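Local coordinates for sensor protein (Thermotoga maritima, PDB 3A0S) that probably autophosphorylates on a histidine with ATP as a two-component sensor kinase, the present chain being its PAS domain, at residues T7-D11 with L86-I92; K57-L62 with N73-P78. Residues are numbered along the deposited sequence.

Contact 1 of 2, residues T7-D11 with L86-I92; sequences TLSKD and LLEGVII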
loop_
_atom_site.group_PDB
_atom_site.type_symbol
_atom_site.label_atom_id
_atom_site.label_comp_id
_atom_site.label_asym_id
_atom_site.label_seq_id
_atom_site.Cartn_x
_atom_site.Cartn_y
_atom_site.Cartn_z
ATOM N N THR A 7 2.270 -4.038 0.265
ATOM C CA THR A 7 2.353 -4.102 1.721
ATOM C C THR A 7 3.561 -3.300 2.168
ATOM O O THR A 7 4.643 -3.387 1.524
ATOM C CB THR A 7 2.540 -5.554 2.199
ATOM O OG1 THR A 7 1.447 -6.309 1.704
ATOM C CG2 THR A 7 2.520 -5.653 3.728
ATOM N N LEU A 8 3.368 -2.517 3.224
ATOM C CA LEU A 8 4.429 -1.643 3.758
ATOM C C LEU A 8 4.785 -2.096 5.164
ATOM O O LEU A 8 3.918 -2.535 5.916
ATOM C CB LEU A 8 3.941 -0.205 3.883
ATOM C CG LEU A 8 3.454 0.430 2.591
ATOM C CD1 LEU A 8 3.176 1.872 2.849
ATOM C CD2 LEU A 8 4.489 0.345 1.465
ATOM N N SER A 9 6.061 -1.992 5.503
ATOM C CA SER A 9 6.531 -2.225 6.866
ATOM C C SER A 9 6.176 -1.017 7.725
ATOM O O SER A 9 5.727 0.013 7.234
ATOM C CB SER A 9 8.035 -2.458 6.880
ATOM O OG SER A 9 8.735 -1.240 6.647
ATOM N N LYS A 10 6.469 -1.124 9.029
ATOM C CA LYS A 10 6.221 -0.003 9.950
ATOM C C LYS A 10 7.153 1.180 9.690
ATOM O O LYS A 10 6.937 2.288 10.181
ATOM C CB LYS A 10 6.330 -0.467 11.407
ATOM C CG LYS A 10 7.679 -1.003 11.808
ATOM C CD LYS A 10 7.733 -1.203 13.343
ATOM C CE LYS A 10 7.396 -2.575 13.750
ATOM N NZ LYS A 10 8.280 -3.132 14.860
ATOM N N ASP A 11 8.171 0.960 8.861
ATOM C CA ASP A 11 8.994 2.067 8.403
ATOM C C ASP A 11 8.648 2.589 7.025
ATOM O O ASP A 11 9.381 3.427 6.489
ATOM C CB ASP A 11 10.462 1.683 8.470
ATOM C CG ASP A 11 10.870 1.309 9.866
ATOM O OD1 ASP A 11 10.840 2.176 10.757
ATOM O OD2 ASP A 11 11.167 0.146 10.081
ATOM N N LEU A 86 3.441 -6.850 17.817
ATOM C CA LEU A 86 3.763 -5.501 17.399
ATOM C C LEU A 86 3.027 -5.133 16.133
ATOM O O LEU A 86 2.853 -5.967 15.235
ATOM C CB LEU A 86 5.261 -5.345 17.136
ATOM C CG LEU A 86 6.121 -5.519 18.368
ATOM C CD1 LEU A 86 7.591 -5.603 17.959
ATOM C CD2 LEU A 86 5.930 -4.326 19.338
ATOM N N LEU A 87 2.600 -3.871 16.054
ATOM C CA LEU A 87 2.126 -3.296 14.797
ATOM C C LEU A 87 3.258 -3.323 13.803
ATOM O O LEU A 87 4.293 -2.694 14.053
ATOM C CB LEU A 87 1.647 -1.863 15.015
ATOM C CG LEU A 87 0.185 -1.773 15.418
ATOM C CD1 LEU A 87 -0.156 -0.376 15.988
ATOM C CD2 LEU A 87 -0.738 -2.125 14.243
ATOM N N GLU A 88 3.085 -4.037 12.685
ATOM C CA GLU A 88 4.194 -4.308 11.766
ATOM C C GLU A 88 4.068 -3.647 10.379
ATOM O O GLU A 88 5.013 -3.698 9.589
ATOM C CB GLU A 88 4.572 -5.785 11.680
ATOM C CG GLU A 88 5.394 -6.267 12.890
ATOM C CD GLU A 88 6.785 -5.633 12.986
ATOM O OE1 GLU A 88 7.317 -5.175 11.957
ATOM O OE2 GLU A 88 7.337 -5.587 14.104
ATOM N N GLY A 89 2.950 -2.991 10.098
ATOM C CA GLY A 89 2.859 -2.271 8.828
ATOM C C GLY A 89 1.431 -2.136 8.382
ATOM O O GLY A 89 0.515 -2.202 9.187
ATOM N N VAL A 90 1.258 -1.888 7.084
ATOM C CA VAL A 90 -0.056 -1.595 6.496
ATOM C C VAL A 90 -0.134 -2.308 5.133
ATOM O O VAL A 90 0.779 -2.168 4.315
ATOM C CB VAL A 90 -0.224 -0.074 6.307
ATOM C CG1 VAL A 90 -1.517 0.231 5.537
ATOM C CG2 VAL A 90 -0.204 0.678 7.653
ATOM N N ILE A 91 -1.213 -3.046 4.914
ATOM C CA ILE A 91 -1.518 -3.672 3.624
ATOM C C ILE A 91 -2.436 -2.724 2.850
ATOM O O ILE A 91 -3.441 -2.215 3.364
ATOM C CB ILE A 91 -2.208 -5.028 3.804
ATOM C CG1 ILE A 91 -1.325 -5.975 4.618
ATOM C CG2 ILE A 91 -2.513 -5.625 2.418
ATOM C CD1 ILE A 91 -2.108 -7.072 5.371
ATOM N N ILE A 92 -2.033 -2.431 1.611
ATOM C CA ILE A 92 -2.801 -1.575 0.723
ATOM C C ILE A 92 -3.340 -2.433 -0.431
ATOM O O ILE A 92 -2.582 -3.116 -1.119
ATOM C CB ILE A 92 -1.921 -0.425 0.204
ATOM C CG1 ILE A 92 -1.255 0.294 1.387
ATOM C CG2 ILE A 92 -2.759 0.534 -0.648
ATOM C CD1 ILE A 92 -0.209 1.328 0.898
HETATM O O HOH W 1 7.873 -3.959 9.734
#
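Two strands far apart in sequence can be neighbours in a sheet, and T7-D11 with L86-I92 illustrates the case. Strand segments 7-9 and 87-92 run antiparallel, their axes 4.7 Å apart at closest approach and their directions 157° apart. L8 and V90 form the hydrogen-bonded pair, with L8 N to V90 O at 2.8 Å and V90 N to L8 O at 3.0 Å. The flanking pairs, T7 with I91 and S9 with G89, are non-hydrogen-bonded and draw the chains closer; here G89 CA comes within 3.1 Å of L8 O in a CA-H...O contact. A CB on G89 would clash with that oxygen, and at phi/psi 154/-160° would also press against the carbonyl oxygen of E88, so only glycine is comfortable.

Side chains alternate between the faces. L8 and V90 share one face with I92, whose CD1 lies 3.9 Å from L8 CD1; helix 44-56 packs on this side, with A50 against L8 and F54 against V90. T7 and I91 occupy the other face, meeting at 4.0 Å between T7 CG2 and I91 CG1, while T7 OG1 is hydrogen-bonded to E16 of strand 14-17. At the strand's end, S9 OG accepts from D11 N at 3.2 Å, an ST turn that starts the chain towards strand 14-17. K10 reaches back, its NZ forming a 2.7 Å salt bridge with E88 OE2, and a water links K10 N to E88 OE1. This pairing of the first strand with the last, at the centre of a five-stranded antiparallel sheet of order 2-1-5-4-3, is the hallmark of the PAS fold.

Contact 2 of 2, residues K57-L62 with N73-P78; sequences KEPVFL and NIRFSP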
loop_
_atom_site.group_PDB
_atom_site.type_symbol
_atom_site.label_atom_id
_atom_site.label_comp_id
_atom_site.label_asym_id
_atom_site.label_seq_id
_atom_site.Cartn_x
_atom_site.Cartn_y
_atom_site.Cartn_z
ATOM N N LYS A 57 -3.967 3.236 14.058
ATOM C CA LYS A 57 -4.271 1.808 14.279
ATOM C C LYS A 57 -5.663 1.391 13.793
ATOM O O LYS A 57 -6.251 0.450 14.336
ATOM C CB LYS A 57 -4.176 1.426 15.770
ATOM C CG LYS A 57 -3.125 2.123 16.578
ATOM C CD LYS A 57 -3.198 1.565 18.000
ATOM C CE LYS A 57 -2.423 2.395 18.957
ATOM N NZ LYS A 57 -2.300 1.693 20.275
ATOM N N GLU A 58 -6.193 2.098 12.800
ATOM C CA GLU A 58 -7.532 1.814 12.275
ATOM C C GLU A 58 -7.506 1.727 10.748
ATOM O O GLU A 58 -6.890 2.572 10.107
ATOM C CB GLU A 58 -8.544 2.870 12.732
ATOM C CG GLU A 58 -9.235 2.551 14.062
ATOM C CD GLU A 58 -10.170 1.351 13.978
ATOM O OE1 GLU A 58 -11.193 1.428 13.256
ATOM O OE2 GLU A 58 -9.887 0.333 14.647
ATOM N N PRO A 59 -8.194 0.724 10.170
ATOM C CA PRO A 59 -8.243 0.678 8.716
ATOM C C PRO A 59 -9.057 1.812 8.099
ATOM O O PRO A 59 -9.919 2.413 8.765
ATOM C CB PRO A 59 -8.873 -0.686 8.424
ATOM C CG PRO A 59 -9.707 -0.972 9.639
ATOM C CD PRO A 59 -8.910 -0.414 10.777
ATOM N N VAL A 60 -8.752 2.110 6.842
ATOM C CA VAL A 60 -9.403 3.169 6.095
ATOM C C VAL A 60 -9.744 2.617 4.712
ATOM O O VAL A 60 -8.923 1.980 4.061
ATOM C CB VAL A 60 -8.485 4.409 5.950
ATOM C CG1 VAL A 60 -8.953 5.321 4.837
ATOM C CG2 VAL A 60 -8.396 5.174 7.270
ATOM N N PHE A 61 -10.967 2.879 4.275
ATOM C CA PHE A 61 -11.374 2.560 2.922
ATOM C C PHE A 61 -11.636 3.857 2.179
ATOM O O PHE A 61 -12.422 4.712 2.628
ATOM C CB PHE A 61 -12.610 1.649 2.943
ATOM C CG PHE A 61 -13.175 1.354 1.577
ATOM C CD1 PHE A 61 -12.646 0.325 0.794
ATOM C CD2 PHE A 61 -14.235 2.102 1.073
ATOM C CE1 PHE A 61 -13.169 0.058 -0.486
ATOM C CE2 PHE A 61 -14.766 1.840 -0.202
ATOM C CZ PHE A 61 -14.228 0.819 -0.974
ATOM N N LEU A 62 -10.971 4.021 1.045
ATOM C CA LEU A 62 -11.250 5.151 0.183
ATOM C C LEU A 62 -11.863 4.630 -1.107
ATOM O O LEU A 62 -11.424 3.618 -1.660
ATOM C CB LEU A 62 -9.978 5.936 -0.122
ATOM C CG LEU A 62 -9.010 6.412 0.973
ATOM C CD1 LEU A 62 -7.806 6.999 0.290
ATOM C CD2 LEU A 62 -9.637 7.438 1.924
ATOM N N ASN A 73 -11.036 1.854 -5.736
ATOM C CA ASN A 73 -11.167 1.624 -4.300
ATOM C C ASN A 73 -9.756 1.365 -3.748
ATOM O O ASN A 73 -8.978 0.611 -4.325
ATOM C CB ASN A 73 -11.941 0.346 -4.015
ATOM C CG ASN A 73 -13.387 0.375 -4.449
ATOM O OD1 ASN A 73 -13.953 1.415 -4.767
ATOM N ND2 ASN A 73 -14.006 -0.809 -4.436
ATOM N N ILE A 74 -9.425 1.963 -2.618
ATOM C CA ILE A 74 -8.168 1.639 -1.946
ATOM C C ILE A 74 -8.443 1.348 -0.470
ATOM O O ILE A 74 -9.056 2.159 0.230
ATOM C CB ILE A 74 -7.114 2.752 -2.110
ATOM C CG1 ILE A 74 -6.915 3.106 -3.591
ATOM C CG2 ILE A 74 -5.785 2.354 -1.447
ATOM C CD1 ILE A 74 -5.814 4.127 -3.865
ATOM N N ARG A 75 -8.002 0.185 0.011
ATOM C CA ARG A 75 -8.146 -0.122 1.435
ATOM C C ARG A 75 -6.765 -0.127 2.046
ATOM O O ARG A 75 -5.812 -0.621 1.449
ATOM C CB ARG A 75 -8.791 -1.499 1.632
ATOM C CG ARG A 75 -8.984 -1.922 3.103
ATOM C CD ARG A 75 -9.797 -3.217 3.209
ATOM N NE ARG A 75 -9.109 -4.351 2.582
ATOM C CZ ARG A 75 -9.696 -5.258 1.804
ATOM N NH1 ARG A 75 -10.994 -5.190 1.541
ATOM N NH2 ARG A 75 -8.987 -6.253 1.293
ATOM N N PHE A 76 -6.671 0.426 3.248
ATOM C CA PHE A 76 -5.447 0.429 4.038
ATOM C C PHE A 76 -5.721 -0.305 5.333
ATOM O O PHE A 76 -6.587 0.108 6.130
ATOM C CB PHE A 76 -5.053 1.860 4.385
ATOM C CG PHE A 76 -4.819 2.753 3.204
ATOM C CD1 PHE A 76 -5.871 3.331 2.496
ATOM C CD2 PHE A 76 -3.530 3.052 2.835
ATOM C CE1 PHE A 76 -5.613 4.194 1.427
ATOM C CE2 PHE A 76 -3.262 3.895 1.779
ATOM C CZ PHE A 76 -4.287 4.482 1.079
ATOM N N SER A 77 -4.967 -1.369 5.568
ATOM C CA SER A 77 -5.202 -2.215 6.739
ATOM C C SER A 77 -3.936 -2.386 7.576
ATOM O O SER A 77 -3.037 -3.105 7.169
ATOM C CB SER A 77 -5.637 -3.600 6.273
ATOM O OG SER A 77 -6.762 -3.528 5.391
ATOM N N PRO A 78 -3.903 -1.790 8.786
ATOM C CA PRO A 78 -2.750 -2.022 9.679
ATOM C C PRO A 78 -2.763 -3.482 10.126
ATOM O O PRO A 78 -3.834 -4.092 10.247
ATOM C CB PRO A 78 -3.003 -1.073 10.848
ATOM C CG PRO A 78 -4.469 -0.850 10.828
ATOM C CD PRO A 78 -4.951 -0.976 9.428
#
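Backbone hydrogen bonding dominates the contact of K57-L62 with N73-P78, two arms of a beta hairpin whose strand segments 60-62 and 73-78 lie 170° apart in direction. Two antiparallel hydrogen-bonded pairs carry it. V60 N to F76 O measures 3.0 Å and F76 N to V60 O 2.9 Å, while L62 N to I74 O and I74 N to L62 O are both 2.8 Å. F61 and R75 make the non-hydrogen-bonded pair between them.

Apolar packing gathers V60, L62, I74 and F76 on the side of helix 44-56, where L62 CD1 approaches F76 CE1 at 3.7 Å and V53 touches both V60 and F76. Before the strand, K57 closes helix 44-56 in a Schellman motif, and the P59 and P78 rings meet at 4.1 Å between P59 CB and P78 CD. On the opposite face the F61 ring makes a van der Waals contact with the N73 amide carbon, F61 CZ to N73 CG 3.6 Å, and R75 CB lies at its edge.

Four main-chain hydrogen bonds here join the outermost strand, 60-67, to its neighbour; the chemistry is two-sided, with apolar V60 and L62 facing helix 44-56 and exposed F61 and R75 opposite.

The general principle is that one sheet can be built from both distant and local pairings. Contact 1 joins the first and last strands at the partly buried middle of the sheet, whereas contact 2 joins successive strands of a hairpin at its exposed margin and falls within the sequence span that contact 1 brings together. Strands 87-95 and 70-80 are neighbours and splice the two: I91 O lies 2.8 Å from S77 N, a probable hydrogen bond, and I92 CG2 packs 3.6 Å from I74 CG2. Both turn apolar residues towards helix 44-56, but contact 1 adds a surface salt bridge, while contact 2 relies on denser backbone bonding.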